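Pathogenicity island protein (PDB 3HL6) is of unknown function, but is encoded as the ORF9 product of pathogenicity island 3, a mobile genetic element of Staphylococcus aureus. Local coordinates at residues 11-17 and 163-167; 3-8 and 34-38; 41-45 and 55-59; 104-109 and 172-177. Numbering follows the deposited sequence.

Contact 1 of 4, residues 11-17 and 163-167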
loop_
_atom_site.group_PDB
_atom_site.type_symbol
_atom_site.label_atom_id
_atom_site.label_comp_id
_atom_site.label_asym_id
_atom_site.label_seq_id
_atom_site.Cartn_x
_atom_site.Cartn_y
_atom_site.Cartn_z
ATOM N N GLU B 11 -7.658 3.444 6.105
ATOM C CA GLU B 11 -8.929 3.218 5.495
ATOM C C GLU B 11 -9.105 1.770 5.034
ATOM O O GLU B 11 -10.232 1.280 4.937
ATOM C CB GLU B 11 -9.082 4.189 4.339
ATOM C CG GLU B 11 -10.302 3.955 3.513
ATOM C CD GLU B 11 -10.535 5.071 2.490
ATOM O OE1 GLU B 11 -9.828 6.120 2.548
ATOM O OE2 GLU B 11 -11.445 4.880 1.636
ATOM N N THR B 12 -8.002 1.069 4.736
ATOM C CA THR B 12 -8.115 -0.356 4.367
ATOM C C THR B 12 -7.442 -1.258 5.384
ATOM O O THR B 12 -6.402 -0.909 5.944
ATOM C CB THR B 12 -7.514 -0.693 2.953
ATOM O OG1 THR B 12 -6.079 -0.627 3.004
ATOM C CG2 THR B 12 -8.049 0.235 1.884
ATOM N N ARG B 13 -8.024 -2.430 5.591
ATOM C CA ARG B 13 -7.365 -3.478 6.353
ATOM C C ARG B 13 -6.052 -3.893 5.705
ATOM O O ARG B 13 -5.090 -4.224 6.413
ATOM C CB ARG B 13 -8.261 -4.700 6.472
ATOM C CG ARG B 13 -9.230 -4.710 7.668
ATOM C CD ARG B 13 -10.263 -5.810 7.404
ATOM N NE ARG B 13 -11.333 -5.228 6.606
ATOM C CZ ARG B 13 -11.865 -5.771 5.527
ATOM N NH1 ARG B 13 -12.831 -5.134 4.874
ATOM N NH2 ARG B 13 -11.455 -6.950 5.110
ATOM N N ALA B 14 -6.020 -3.897 4.365
ATOM C CA ALA B 14 -4.811 -4.289 3.626
ATOM C C ALA B 14 -3.662 -3.417 4.077
ATOM O O ALA B 14 -2.608 -3.932 4.397
ATOM C CB ALA B 14 -5.016 -4.221 2.094
ATOM N N GLY B 15 -3.890 -2.105 4.172
ATOM C CA GLY B 15 -2.902 -1.181 4.742
ATOM C C GLY B 15 -2.420 -1.421 6.182
ATOM O O GLY B 15 -1.225 -1.345 6.449
ATOM N N THR B 16 -3.341 -1.673 7.119
ATOM C CA THR B 16 -2.985 -1.916 8.509
ATOM C C THR B 16 -2.188 -3.206 8.512
ATOM O O THR B 16 -1.205 -3.339 9.216
ATOM C CB THR B 16 -4.250 -2.107 9.430
ATOM O OG1 THR B 16 -5.068 -0.935 9.444
ATOM C CG2 THR B 16 -3.854 -2.458 10.861
ATOM N N LEU B 17 -2.615 -4.166 7.716
ATOM C CA LEU B 17 -1.895 -5.438 7.591
ATOM C C LEU B 17 -0.485 -5.291 6.988
ATOM O O LEU B 17 0.448 -5.947 7.453
ATOM C CB LEU B 17 -2.688 -6.416 6.744
ATOM C CG LEU B 17 -3.877 -7.061 7.424
ATOM C CD1 LEU B 17 -4.709 -7.810 6.387
ATOM C CD2 LEU B 17 -3.394 -8.004 8.553
ATOM N N ALA B 163 -10.122 -9.872 -0.124
ATOM C CA ALA B 163 -11.026 -9.626 1.002
ATOM C C ALA B 163 -10.516 -8.494 1.902
ATOM O O ALA B 163 -11.316 -7.728 2.456
ATOM C CB ALA B 163 -11.279 -10.906 1.827
ATOM N N THR B 164 -9.193 -8.367 2.013
ATOM C CA THR B 164 -8.615 -7.366 2.876
ATOM C C THR B 164 -8.728 -5.960 2.307
ATOM O O THR B 164 -8.411 -4.984 3.008
ATOM C CB THR B 164 -7.120 -7.633 3.177
ATOM O OG1 THR B 164 -6.342 -7.523 1.972
ATOM C CG2 THR B 164 -6.925 -9.003 3.829
ATOM N N GLY B 165 -9.163 -5.821 1.055
ATOM C CA GLY B 165 -9.413 -4.469 0.534
ATOM C C GLY B 165 -10.869 -3.998 0.501
ATOM O O GLY B 165 -11.149 -2.906 0.035
ATOM N N ILE B 166 -11.796 -4.810 1.000
ATOM C CA ILE B 166 -13.220 -4.577 0.802
ATOM C C ILE B 166 -13.862 -4.147 2.117
ATOM O O ILE B 166 -13.906 -4.927 3.080
ATOM C CB ILE B 166 -13.953 -5.862 0.350
ATOM C CG1 ILE B 166 -13.453 -6.341 -1.003
ATOM C CG2 ILE B 166 -15.494 -5.662 0.340
ATOM C CD1 ILE B 166 -14.145 -7.566 -1.437
ATOM N N ASN B 167 -14.376 -2.918 2.156
ATOM C CA ASN B 167 -15.097 -2.457 3.342
ATOM C C ASN B 167 -16.589 -2.720 3.202
ATOM O O ASN B 167 -17.170 -2.483 2.139
ATOM C CB ASN B 167 -14.812 -0.972 3.649
ATOM C CG ASN B 167 -13.352 -0.715 4.029
ATOM O OD1 ASN B 167 -12.630 -1.614 4.466
ATOM N ND2 ASN B 167 -12.919 0.517 3.852
HETATM O O HOH W 1 -10.225 -3.166 3.731
#

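Contact 2 of 4, residues 3-8 and 34-38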
loop_
_atom_site.group_PDB
_atom_site.type_symbol
_atom_site.label_atom_id
_atom_site.label_comp_id
_atom_site.label_asym_id
_atom_site.label_seq_id
_atom_site.Cartn_x
_atom_site.Cartn_y
_atom_site.Cartn_z
ATOM N N ILE B 3 -3.876 -13.762 21.652
ATOM C CA ILE B 3 -4.458 -13.054 20.464
ATOM C C ILE B 3 -4.758 -11.551 20.695
ATOM O O ILE B 3 -5.894 -11.171 20.981
ATOM C CB ILE B 3 -5.733 -13.783 19.947
ATOM C CG1 ILE B 3 -5.394 -15.240 19.554
ATOM C CG2 ILE B 3 -6.299 -13.067 18.726
ATOM C CD1 ILE B 3 -6.661 -15.718 18.362
ATOM N N GLU B 4 -3.748 -10.697 20.556
ATOM C CA GLU B 4 -4.005 -9.262 20.429
ATOM C C GLU B 4 -5.014 -9.019 19.303
ATOM O O GLU B 4 -4.861 -9.527 18.189
ATOM C CB GLU B 4 -2.705 -8.469 20.179
ATOM C CG GLU B 4 -1.592 -8.717 21.261
ATOM C CD GLU B 4 -0.322 -7.898 20.978
ATOM O OE1 GLU B 4 -0.124 -7.442 19.808
ATOM O OE2 GLU B 4 0.485 -7.714 21.928
ATOM N N THR B 5 -6.068 -8.279 19.620
ATOM C CA THR B 5 -6.852 -7.603 18.614
ATOM C C THR B 5 -6.248 -6.230 18.441
ATOM O O THR B 5 -6.094 -5.507 19.406
ATOM C CB THR B 5 -8.310 -7.457 19.037
ATOM O OG1 THR B 5 -8.889 -8.757 19.208
ATOM C CG2 THR B 5 -9.100 -6.703 17.973
ATOM N N ILE B 6 -5.870 -5.867 17.222
ATOM C CA ILE B 6 -5.320 -4.552 17.036
ATOM C C ILE B 6 -6.310 -3.671 16.298
ATOM O O ILE B 6 -7.212 -4.172 15.626
ATOM C CB ILE B 6 -3.920 -4.584 16.379
ATOM C CG1 ILE B 6 -4.002 -4.294 14.896
ATOM C CG2 ILE B 6 -3.186 -5.875 16.679
ATOM C CD1 ILE B 6 -3.557 -2.890 14.617
ATOM N N VAL B 7 -6.168 -2.363 16.479
ATOM C CA VAL B 7 -7.123 -1.377 15.963
ATOM C C VAL B 7 -6.671 -0.819 14.607
ATOM O O VAL B 7 -5.483 -0.553 14.402
ATOM C CB VAL B 7 -7.301 -0.190 16.968
ATOM C CG1 VAL B 7 -7.810 1.051 16.262
ATOM C CG2 VAL B 7 -8.255 -0.570 18.081
ATOM N N ASN B 8 -7.626 -0.631 13.701
ATOM C CA ASN B 8 -7.364 -0.169 12.346
ATOM C C ASN B 8 -6.754 1.217 12.253
ATOM O O ASN B 8 -7.284 2.174 12.800
ATOM C CB ASN B 8 -8.671 -0.180 11.561
ATOM C CG ASN B 8 -8.787 -1.378 10.651
ATOM O OD1 ASN B 8 -8.121 -1.440 9.607
ATOM N ND2 ASN B 8 -9.606 -2.354 11.048
ATOM N N CYS B 34 0.346 -13.308 16.386
ATOM C CA CYS B 34 -0.966 -13.810 16.112
ATOM C C CYS B 34 -1.981 -12.755 16.536
ATOM O O CYS B 34 -1.959 -12.263 17.667
ATOM C CB CYS B 34 -1.168 -15.114 16.865
ATOM S SG CYS B 34 -2.743 -15.844 16.544
ATOM N N PHE B 35 -2.854 -12.366 15.618
ATOM C CA PHE B 35 -3.741 -11.267 15.944
ATOM C C PHE B 35 -5.062 -11.284 15.205
ATOM O O PHE B 35 -5.297 -12.123 14.354
ATOM C CB PHE B 35 -3.020 -9.918 15.808
ATOM C CG PHE B 35 -2.526 -9.629 14.434
ATOM C CD1 PHE B 35 -1.295 -10.101 14.011
ATOM C CD2 PHE B 35 -3.287 -8.885 13.561
ATOM C CE1 PHE B 35 -0.829 -9.821 12.740
ATOM C CE2 PHE B 35 -2.820 -8.606 12.291
ATOM C CZ PHE B 35 -1.587 -9.069 11.888
ATOM N N LYS B 36 -5.932 -10.366 15.598
ATOM C CA LYS B 36 -7.157 -10.074 14.883
ATOM C C LYS B 36 -7.201 -8.571 14.664
ATOM O O LYS B 36 -6.544 -7.810 15.383
ATOM C CB LYS B 36 -8.377 -10.539 15.679
ATOM C CG LYS B 36 -8.163 -11.885 16.346
ATOM C CD LYS B 36 -9.438 -12.740 16.381
ATOM C CE LYS B 36 -10.521 -12.116 17.289
ATOM N NZ LYS B 36 -11.481 -13.134 17.813
ATOM N N LEU B 37 -7.953 -8.158 13.647
ATOM C CA LEU B 37 -8.357 -6.763 13.493
ATOM C C LEU B 37 -9.702 -6.483 14.143
ATOM O O LEU B 37 -10.646 -7.279 14.058
ATOM C CB LEU B 37 -8.426 -6.372 12.016
ATOM C CG LEU B 37 -7.084 -5.987 11.420
ATOM C CD1 LEU B 37 -6.441 -4.963 12.276
ATOM C CD2 LEU B 37 -6.219 -7.195 11.449
ATOM N N TYR B 38 -9.812 -5.327 14.770
ATOM C CA TYR B 38 -11.078 -4.979 15.352
ATOM C C TYR B 38 -12.175 -4.701 14.319
ATOM O O TYR B 38 -12.020 -3.867 13.441
ATOM C CB TYR B 38 -10.934 -3.852 16.368
ATOM C CG TYR B 38 -12.133 -3.849 17.264
ATOM C CD1 TYR B 38 -12.315 -4.858 18.216
ATOM C CD2 TYR B 38 -13.126 -2.885 17.114
ATOM C CE1 TYR B 38 -13.452 -4.880 19.026
ATOM C CE2 TYR B 38 -14.256 -2.891 17.914
ATOM C CZ TYR B 38 -14.414 -3.893 18.861
ATOM O OH TYR B 38 -15.543 -3.884 19.639
#

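Contact 3 of 4, residues 41-45 and 55-59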
loop_
_atom_site.group_PDB
_atom_site.type_symbol
_atom_site.label_atom_id
_atom_site.label_comp_id
_atom_site.label_asym_id
_atom_site.label_seq_id
_atom_site.Cartn_x
_atom_site.Cartn_y
_atom_site.Cartn_z
ATOM N N PRO B 41 -14.832 -7.347 8.984
ATOM C CA PRO B 41 -16.088 -7.964 8.620
ATOM C C PRO B 41 -15.910 -9.412 8.171
ATOM O O PRO B 41 -16.895 -10.093 7.950
ATOM C CB PRO B 41 -16.590 -7.098 7.463
ATOM C CG PRO B 41 -15.398 -6.467 6.879
ATOM C CD PRO B 41 -14.406 -6.313 8.020
ATOM N N PHE B 42 -14.671 -9.886 8.034
ATOM C CA PHE B 42 -14.420 -11.201 7.469
ATOM C C PHE B 42 -13.861 -12.054 8.559
ATOM O O PHE B 42 -13.679 -13.256 8.380
ATOM C CB PHE B 42 -13.369 -11.131 6.346
ATOM C CG PHE B 42 -13.938 -10.862 4.981
ATOM C CD1 PHE B 42 -14.503 -11.879 4.242
ATOM C CD2 PHE B 42 -13.885 -9.599 4.441
ATOM C CE1 PHE B 42 -15.017 -11.639 2.980
ATOM C CE2 PHE B 42 -14.398 -9.340 3.164
ATOM C CZ PHE B 42 -14.966 -10.365 2.439
ATOM N N ASP B 43 -13.546 -11.409 9.682
ATOM C CA ASP B 43 -13.316 -12.101 10.925
ATOM C C ASP B 43 -12.121 -13.044 10.843
ATOM O O ASP B 43 -12.207 -14.220 11.199
ATOM C CB ASP B 43 -14.545 -12.900 11.249
ATOM C CG ASP B 43 -14.736 -13.088 12.722
ATOM O OD1 ASP B 43 -13.763 -12.897 13.495
ATOM O OD2 ASP B 43 -15.883 -13.434 13.085
ATOM N N MET B 44 -10.997 -12.533 10.374
ATOM C CA MET B 44 -9.886 -13.409 10.072
ATOM C C MET B 44 -9.010 -13.524 11.295
ATOM O O MET B 44 -8.910 -12.580 12.084
ATOM C CB MET B 44 -9.076 -12.873 8.887
ATOM C CG MET B 44 -9.792 -12.983 7.552
ATOM S SD MET B 44 -8.960 -11.972 6.309
ATOM C CE MET B 44 -9.973 -12.215 4.853
ATOM N N VAL B 45 -8.373 -14.677 11.446
ATOM C CA VAL B 45 -7.250 -14.819 12.361
ATOM C C VAL B 45 -5.934 -14.707 11.576
ATOM O O VAL B 45 -5.708 -15.443 10.608
ATOM C CB VAL B 45 -7.344 -16.186 13.093
ATOM C CG1 VAL B 45 -6.099 -16.461 13.951
ATOM C CG2 VAL B 45 -8.616 -16.238 13.929
ATOM N N SER B 55 -3.675 -16.194 7.004
ATOM C CA SER B 55 -4.975 -15.743 7.405
ATOM C C SER B 55 -6.011 -16.821 7.117
ATOM O O SER B 55 -5.879 -17.585 6.155
ATOM C CB SER B 55 -5.319 -14.465 6.674
ATOM O OG SER B 55 -6.705 -14.380 6.557
ATOM N N HIS B 56 -7.013 -16.917 7.986
ATOM C CA HIS B 56 -8.160 -17.788 7.735
ATOM C C HIS B 56 -9.340 -17.179 8.442
ATOM O O HIS B 56 -9.227 -16.704 9.573
ATOM C CB HIS B 56 -7.899 -19.245 8.186
ATOM C CG HIS B 56 -7.924 -19.430 9.665
ATOM N ND1 HIS B 56 -6.774 -19.495 10.428
ATOM C CD2 HIS B 56 -8.959 -19.544 10.533
ATOM C CE1 HIS B 56 -7.099 -19.627 11.703
ATOM N NE2 HIS B 56 -8.418 -19.656 11.790
ATOM N N VAL B 57 -10.474 -17.147 7.767
ATOM C CA VAL B 57 -11.673 -16.688 8.446
ATOM C C VAL B 57 -11.938 -17.693 9.535
ATOM O O VAL B 57 -11.594 -18.872 9.432
ATOM C CB VAL B 57 -12.919 -16.558 7.532
ATOM C CG1 VAL B 57 -12.634 -15.620 6.377
ATOM C CG2 VAL B 57 -13.370 -17.918 7.039
ATOM N N TYR B 58 -12.534 -17.214 10.608
ATOM C CA TYR B 58 -12.670 -18.035 11.770
ATOM C C TYR B 58 -13.921 -18.906 11.598
ATOM O O TYR B 58 -14.985 -18.406 11.271
ATOM C CB TYR B 58 -12.695 -17.126 12.981
ATOM C CG TYR B 58 -13.474 -17.648 14.139
ATOM C CD1 TYR B 58 -12.853 -18.411 15.123
ATOM C CD2 TYR B 58 -14.824 -17.360 14.265
ATOM C CE1 TYR B 58 -13.565 -18.888 16.198
ATOM C CE2 TYR B 58 -15.536 -17.824 15.329
ATOM C CZ TYR B 58 -14.904 -18.588 16.292
ATOM O OH TYR B 58 -15.631 -19.051 17.348
ATOM N N ILE B 59 -13.760 -20.218 11.733
ATOM C CA ILE B 59 -14.894 -21.141 11.711
ATOM C C ILE B 59 -15.066 -21.839 13.065
ATOM O O ILE B 59 -14.134 -22.487 13.578
ATOM C CB ILE B 59 -14.761 -22.241 10.624
ATOM C CG1 ILE B 59 -14.004 -21.735 9.379
ATOM C CG2 ILE B 59 -16.134 -22.872 10.317
ATOM C CD1 ILE B 59 -14.842 -21.012 8.370
#

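Contact 4 of 4, residues 104-109 and 172-177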
loop_
_atom_site.group_PDB
_atom_site.type_symbol
_atom_site.label_atom_id
_atom_site.label_comp_id
_atom_site.label_asym_id
_atom_site.label_seq_id
_atom_site.Cartn_x
_atom_site.Cartn_y
_atom_site.Cartn_z
ATOM N N MET B 104 -13.772 -10.026 -6.506
ATOM C CA MET B 104 -13.738 -11.177 -5.609
ATOM C C MET B 104 -14.877 -12.134 -5.950
ATOM O O MET B 104 -14.686 -13.340 -5.995
ATOM C CB MET B 104 -13.760 -10.723 -4.148
ATOM C CG MET B 104 -13.775 -11.835 -3.149
ATOM S SD MET B 104 -13.881 -11.366 -1.404
ATOM C CE MET B 104 -13.737 -12.996 -0.716
ATOM N N ALA B 105 -16.060 -11.582 -6.225
ATOM C CA ALA B 105 -17.228 -12.369 -6.628
ATOM C C ALA B 105 -16.951 -13.191 -7.882
ATOM O O ALA B 105 -17.349 -14.362 -7.994
ATOM C CB ALA B 105 -18.423 -11.449 -6.857
ATOM N N SER B 106 -16.267 -12.562 -8.827
ATOM C CA SER B 106 -15.765 -13.250 -10.017
ATOM C C SER B 106 -14.925 -14.441 -9.665
ATOM O O SER B 106 -15.249 -15.552 -10.046
ATOM C CB SER B 106 -14.928 -12.297 -10.841
ATOM O OG SER B 106 -15.042 -12.651 -12.190
ATOM N N GLN B 107 -13.852 -14.216 -8.908
ATOM C CA GLN B 107 -12.951 -15.307 -8.551
ATOM C C GLN B 107 -13.632 -16.418 -7.784
ATOM O O GLN B 107 -13.221 -17.567 -7.858
ATOM C CB GLN B 107 -11.777 -14.798 -7.728
ATOM C CG GLN B 107 -10.885 -13.880 -8.488
ATOM C CD GLN B 107 -10.319 -14.526 -9.723
ATOM O OE1 GLN B 107 -9.952 -15.707 -9.720
ATOM N NE2 GLN B 107 -10.239 -13.758 -10.799
ATOM N N LEU B 108 -14.651 -16.063 -7.019
ATOM C CA LEU B 108 -15.339 -17.000 -6.160
ATOM C C LEU B 108 -16.436 -17.749 -6.928
ATOM O O LEU B 108 -16.607 -18.964 -6.761
ATOM C CB LEU B 108 -15.916 -16.223 -4.984
ATOM C CG LEU B 108 -16.531 -16.832 -3.734
ATOM C CD1 LEU B 108 -15.817 -18.080 -3.276
ATOM C CD2 LEU B 108 -16.479 -15.778 -2.650
ATOM N N PHE B 109 -17.157 -17.048 -7.794
ATOM C CA PHE B 109 -18.365 -17.607 -8.380
ATOM C C PHE B 109 -18.319 -17.840 -9.883
ATOM O O PHE B 109 -19.135 -18.583 -10.414
ATOM C CB PHE B 109 -19.533 -16.658 -8.124
ATOM C CG PHE B 109 -19.868 -16.483 -6.689
ATOM C CD1 PHE B 109 -19.933 -17.574 -5.846
ATOM C CD2 PHE B 109 -20.113 -15.217 -6.183
ATOM C CE1 PHE B 109 -20.272 -17.410 -4.513
ATOM C CE2 PHE B 109 -20.443 -15.039 -4.852
ATOM C CZ PHE B 109 -20.521 -16.132 -4.012
ATOM N N GLU B 172 -22.640 -12.266 0.905
ATOM C CA GLU B 172 -22.337 -13.358 -0.020
ATOM C C GLU B 172 -20.841 -13.504 -0.302
ATOM O O GLU B 172 -20.368 -14.578 -0.673
ATOM C CB GLU B 172 -23.096 -13.166 -1.335
ATOM C CG GLU B 172 -24.621 -13.325 -1.215
ATOM C CD GLU B 172 -25.375 -12.035 -1.478
ATOM O OE1 GLU B 172 -24.808 -10.954 -1.256
ATOM O OE2 GLU B 172 -26.543 -12.090 -1.915
ATOM N N LEU B 173 -20.084 -12.437 -0.117
ATOM C CA LEU B 173 -18.650 -12.583 -0.098
ATOM C C LEU B 173 -18.173 -13.227 1.210
ATOM O O LEU B 173 -17.446 -14.215 1.196
ATOM C CB LEU B 173 -17.999 -11.224 -0.329
ATOM C CG LEU B 173 -17.692 -10.791 -1.765
ATOM C CD1 LEU B 173 -18.334 -11.701 -2.828
ATOM C CD2 LEU B 173 -18.110 -9.360 -1.937
ATOM N N VAL B 174 -18.610 -12.692 2.341
ATOM C CA VAL B 174 -18.430 -13.356 3.639
ATOM C C VAL B 174 -18.802 -14.848 3.685
ATOM O O VAL B 174 -17.987 -15.684 4.034
ATOM C CB VAL B 174 -19.189 -12.616 4.756
ATOM C CG1 VAL B 174 -18.581 -12.934 6.078
ATOM C CG2 VAL B 174 -19.172 -11.096 4.519
ATOM N N GLU B 175 -20.033 -15.207 3.360
ATOM C CA GLU B 175 -20.414 -16.605 3.449
ATOM C C GLU B 175 -19.603 -17.419 2.424
ATOM O O GLU B 175 -19.064 -18.485 2.740
ATOM C CB GLU B 175 -21.922 -16.745 3.237
ATOM C CG GLU B 175 -22.486 -18.158 3.457
ATOM C CD GLU B 175 -22.284 -18.661 4.891
ATOM O OE1 GLU B 175 -21.921 -17.828 5.766
ATOM O OE2 GLU B 175 -22.491 -19.889 5.135
ATOM N N GLY B 176 -19.501 -16.906 1.201
ATOM C CA GLY B 176 -18.634 -17.507 0.183
ATOM C C GLY B 176 -17.233 -17.880 0.620
ATOM O O GLY B 176 -16.784 -19.006 0.402
ATOM N N LEU B 177 -16.522 -16.944 1.231
ATOM C CA LEU B 177 -15.150 -17.216 1.649
ATOM C C LEU B 177 -15.094 -18.241 2.798
ATOM O O LEU B 177 -14.169 -19.067 2.881
ATOM C CB LEU B 177 -14.430 -15.921 2.011
ATOM C CG LEU B 177 -12.945 -16.116 2.331
ATOM C CD1 LEU B 177 -12.151 -16.715 1.113
ATOM C CD2 LEU B 177 -12.338 -14.824 2.823
#

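Contact 1 of 4, residues 11-17 and 163-167
Arg-13, in the first turn of a helix, sends a long side chain, bent at chi1 and chi3 (both m), across the turn at 163-167. Its guanidinium lies over the Thr-164 carbonyl carbon, and NH2 donates to Ala-163 O at 2.8 Å. A long side chain ending in a planar, multi-donor guanidinium suits this place, adding a second donor to Ala-163 O, which also closes the turn with Ile-166 N; Asp-40 adds a weak, long ion pair to NH2. Thr-12 adopts the p rotamer, which brings its OG1 to 2.9 Å from Gly-15 N. Ala-14 N makes a weak hydrogen bond to Thr-164 O at 3.0 Å, and its small methyl CB sits 3.6 Å from Thr-164 OG1. Thr-164, also p, turns OG1 back to Gln-161 O, leaving its CG2 3.6 Å from Leu-17 CD1. Asn-167 (m) swings its amide inward: ND2 donates to Glu-11 O at 3.0 Å, while OD1 accepts a hydrogen bond from a water that also donates to Thr-164 O and accepts from Arg-13 N. Glu-11 extends its carboxylate to Tyr-87 and His-86. The arrangement is a classic helix N-cap, with Thr-12 as the capping residue, docked against a type I turn from Ala-163 to Ile-166.

Contact 2 of 4, residues 3-8 and 34-38
Ile-6 and Leu-37 form the apolar centre, their CG1 and CD1 atoms 3.6 Å apart on the face they share with Phe-35. Ile-6 also brings CG2 to 4.1 Å from Phe-35 CB, while the Phe-35 ring itself leads away from the neighbouring strand. Branched and aromatic residues suit this face, which is turned to a helix. At the N-terminal end Ile-3 continues the apolar contact, with CG1 4.1 Å from Cys-34 SG. On the other face are Thr-5 and Lys-36, whose OG1 and CB atoms lie 4.0 Å apart. Thr-5 CG2 also meets the edge of the Tyr-38 ring, 3.7 Å from CD1; polar or amphipathic residues are at home on this more open side. The backbone supplies the polar seam: Lys-36 N donates to Glu-4 O at 2.9 Å, Ile-6 N to Lys-36 O at 2.8 Å, and Tyr-38 N to Ile-6 O at 3.0 Å. This is the parallel ladder, although the short axes diverge by 39°. At its C-terminal edge Asn-8 bonds through OD1 to Thr-16. The two strands are the ends of a beta-alpha-beta unit whose helix 13-30 lays Thr-16, Leu-17 and Tyr-20 over the Ile-6 face. Strand 4-6 is outermost in the chain's mixed sheet, and strand 33-37 passes the sheet on to strand 44-49, where Phe-35 meets Tyr-46.

Contact 3 of 4, residues 41-45 and 55-59
Val-45 lays its branched CB over one face of the His-56 ring, a CH-pi contact with CB 4.1 Å from the ring centroid and 29° off the ring normal. The p rotamer of His-56 brings the imidazole back over its strand neighbour, and ND1 is held by Ser-67. Valine fits here because it is apolar and its branching at CB puts a single C-H and its methyls next to the ring, a shape also at home in a strand. Beneath them the backbones form an antiparallel hydrogen-bonded pair: Val-45 N donates to His-56 O at 2.9 Å, and His-56 N to Val-45 O at 3.3 Å. The next pair, Met-44 with Val-57, is non-hydrogen-bonded; its CA atoms are only 4.1 Å apart and its side chains diverge, although Met-44 CG still meets Val-57 CG1 at 4.1 Å. Flexible, unbranched Met-44 reaches further, placing SD 3.3 Å from Ser-55 OG. Tyr-58 N then bonds to Asp-43 O at 3.1 Å, prolonging the ladder past the regular strands. Asp-43 has positive phi (63°), so the chain bends sharply as it enters strand 44-49, and Asp-40 accepts from both Phe-42 N and Met-44 N. The contact lies at the open end of the hairpin of strands 44-49 and 52-57. Helix 152-163 packs Tyr-160 and Ala-163 against Met-44, helix 171-184 sets Leu-177 against Phe-42 and Val-57, and strand 68-71 joins beside Ser-55.

Contact 4 of 4, residues 104-109 and 172-177
Leu-173 is the main knob: its side chain projects from helix 172-177 into a hollow lined by Met-104, Ala-105, Leu-108 and Phe-109. Its CG lies 3.9 Å from Met-104 SD, and its CD1 4.0 Å from Ala-105 CB, where a small methyl leaves the room a leucine needs. In the reverse direction Leu-108 fits the dip at Gly-176, bringing CD1 to 3.9 Å from Gly-176 O; a side chain on the glycine would strike Leu-108 CD2. Met-104, long and straight with all chi angles t, reaches past Leu-173 so that its CE meets Leu-177 CB at 4.1 Å. At the other flank the edge of the Phe-109 ring approaches the backbone, CZ standing 3.7 Å from Glu-172 O. The axes of segments 104-109 and 172-177 run 10.6 Å apart at their closest and cross at 37°. Glu-172 turns its carboxylate away to Ser-207. With contacts across the interface chiefly between apolar groups, helices 100-109 and 171-184 are held together by shape and the hydrophobic effect.

Overall arrangement
From the N terminus, contact 2 comes first, closing the short beta-alpha-beta loop through helix 13-30. Before that loop is complete, residues 11-17 open contact 1, which closes only at 163-167, so the two cross; Thr-16 and Leu-17 physically join them. Within the long span of contact 1, contact 3 closes the hairpin and follows contact 2 in series, sharing its sheet through neighbouring strands 33-37 and 44-49. Contact 4 starts inside that span but ends beyond it, crossing contact 1. Phe-42 touches both Ala-163 and Leu-177, linking contact 3 to contacts 1 and 4, and the sheet to the helices. Contacts 2 and 4 stay about 24 Å apart between centres.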